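Local coordinates for putative antioxidant defense protein Mlr4105 (Mesorhizobium loti, PDB 3C1L) that probably acts as a peroxiredoxin-type antioxidant enzyme, being an all-helical member of the AhpD-like clan related to carboxymuconolactone decarboxylases, at residues Leu33-Leu38 against Asp181-Met186. Numbering follows the deposited sequence.
Sequences LVPNVL and DEYHAM
L33 and Y183 meet because of their first torsions: CG of L33 sits between its backbone N and carbonyl carbon (chi1 49°), which sends the two methyls across to residues 181-186, while CG of Y183 is anti to the carbonyl carbon (chi1 -76°), carrying the ring toward residues 33-38. The two side chains cross at about a right angle, with CD2 of L33 lying over one face of the ring and CD1 farther along, 4.3 Å from CZ of Y183. Beyond CZ, the phenolic OH of Y183 lies 3.8 Å from CB of P35, so the tip of the tyrosine rests against the pyrrolidine ring at the N-cap position of helix 36-40. Selenomethionine M186 also reaches CD2 of the leucine. Its chain is extended beyond CG and meets L33 tip to tip, with CE 3.6 Å from CD2 of L33. The type I turn Y183-M186, closed by the bond from M186 N to Y183 O (3.2 Å), brings the aromatic and the selenomethionine to the same leucine. E182 adds its aliphatic base, CB lying 4.0 Å from CD2 of L33, the two side chains running alongside in opposite senses.

The contact joins the C-terminal tail that follows helix 152-175 to the entry of helix 36-40. Y183 also packs on T88 and A89 of helix 84-98. No hydrogen bond links 33-38 directly to 181-186: a buried leucine is held by methyl, ring-face and selenomethionine contacts, and cohesion between these two segments is therefore essentially van der Waals and hydrophobic, while polar bonds nearby, such as those of N180 to V34 O and N36 N and of N36 ND2 to R178 O, add directional links between the tail and the entry of helix 36-40.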
# COMPACT_ATOMS: atom_id res chain seq x y z
N LEU B 33 33.25 14.78 -16.43
CA LEU B 33 32.09 15.59 -16.06
C LEU B 33 32.19 15.92 -14.58
O LEU B 33 32.87 15.23 -13.83
CB LEU B 33 30.76 14.85 -16.33
CG LEU B 33 30.58 13.40 -15.84
CD1 LEU B 33 30.19 13.27 -14.39
CD2 LEU B 33 29.51 12.75 -16.64
N VAL B 34 31.51 17.00 -14.19
CA VAL B 34 31.24 17.26 -12.79
C VAL B 34 29.81 16.79 -12.52
O VAL B 34 28.87 17.36 -13.09
CB VAL B 34 31.46 18.75 -12.42
CG1 VAL B 34 31.14 18.99 -10.95
CG2 VAL B 34 32.89 19.14 -12.69
N PRO B 35 29.64 15.73 -11.70
CA PRO B 35 28.32 15.21 -11.35
C PRO B 35 27.40 16.30 -10.83
O PRO B 35 27.79 17.10 -9.99
CB PRO B 35 28.63 14.12 -10.28
CG PRO B 35 29.99 13.70 -10.62
CD PRO B 35 30.70 14.92 -11.08
N ASN B 36 26.20 16.37 -11.38
CA ASN B 36 25.28 17.43 -11.02
C ASN B 36 24.97 17.53 -9.55
O ASN B 36 24.70 18.62 -9.08
CB ASN B 36 24.00 17.34 -11.86
CG ASN B 36 24.17 17.95 -13.23
OD1 ASN B 36 25.22 18.55 -13.53
ND2 ASN B 36 23.15 17.84 -14.05
N VAL B 37 25.03 16.42 -8.81
CA VAL B 37 24.76 16.44 -7.34
C VAL B 37 25.79 17.35 -6.63
O VAL B 37 25.44 18.14 -5.73
CB VAL B 37 24.78 15.00 -6.75
CG1 VAL B 37 26.15 14.38 -6.93
CG2 VAL B 37 24.29 14.94 -5.25
N LEU B 38 27.04 17.28 -7.09
CA LEU B 38 28.10 18.09 -6.51
C LEU B 38 27.82 19.57 -6.73
O LEU B 38 28.02 20.37 -5.84
CB LEU B 38 29.45 17.71 -7.11
CG LEU B 38 29.93 16.28 -6.83
CD1 LEU B 38 31.33 16.07 -7.36
CD2 LEU B 38 29.84 15.98 -5.35
N ASP B 181 23.51 14.74 -18.64
CA ASP B 181 23.02 14.17 -19.88
C ASP B 181 23.96 13.05 -20.37
O ASP B 181 23.50 12.12 -21.04
CB ASP B 181 22.85 15.28 -20.94
CG ASP B 181 22.10 14.80 -22.22
OD1 ASP B 181 20.98 14.21 -22.11
OD2 ASP B 181 22.62 15.04 -23.35
N GLU B 182 25.24 13.16 -20.00
CA GLU B 182 26.31 12.30 -20.53
C GLU B 182 26.24 10.86 -20.02
O GLU B 182 26.77 9.96 -20.66
CB GLU B 182 27.69 12.87 -20.16
CG GLU B 182 28.11 14.10 -20.95
CD GLU B 182 27.64 15.44 -20.39
OE1 GLU B 182 26.88 15.48 -19.39
OE2 GLU B 182 28.06 16.46 -20.96
N TYR B 183 25.63 10.68 -18.86
CA TYR B 183 25.43 9.35 -18.29
C TYR B 183 24.68 8.41 -19.24
O TYR B 183 24.99 7.24 -19.33
CB TYR B 183 24.63 9.47 -17.00
CG TYR B 183 25.40 9.97 -15.80
CD1 TYR B 183 26.55 9.33 -15.38
CD2 TYR B 183 24.91 11.01 -15.02
CE1 TYR B 183 27.24 9.74 -14.25
CE2 TYR B 183 25.60 11.45 -13.90
CZ TYR B 183 26.76 10.80 -13.52
OH TYR B 183 27.45 11.21 -12.40
N HIS B 184 23.71 8.95 -19.97
CA HIS B 184 22.76 8.14 -20.71
C HIS B 184 23.42 7.24 -21.73
O HIS B 184 23.07 6.04 -21.81
CB HIS B 184 21.71 9.01 -21.42
CG HIS B 184 20.76 9.66 -20.48
ND1 HIS B 184 20.09 8.96 -19.49
CD2 HIS B 184 20.37 10.95 -20.36
CE1 HIS B 184 19.32 9.79 -18.82
NE2 HIS B 184 19.48 11.01 -19.32
N ALA B 185 24.37 7.80 -22.47
CA ALA B 185 25.06 7.11 -23.57
C ALA B 185 26.26 6.27 -23.12
O ALA B 185 26.76 5.48 -23.91
CB ALA B 185 25.49 8.12 -24.61
N MSE B 186 26.70 6.41 -21.86
CA MSE B 186 27.88 5.71 -21.36
C MSE B 186 27.68 4.23 -21.18
O MSE B 186 26.64 3.79 -20.66
CB MSE B 186 28.24 6.17 -19.97
CG MSE B 186 29.04 7.37 -19.85
SE MSE B 186 29.30 7.66 -17.94
CE MSE B 186 29.50 9.56 -18.27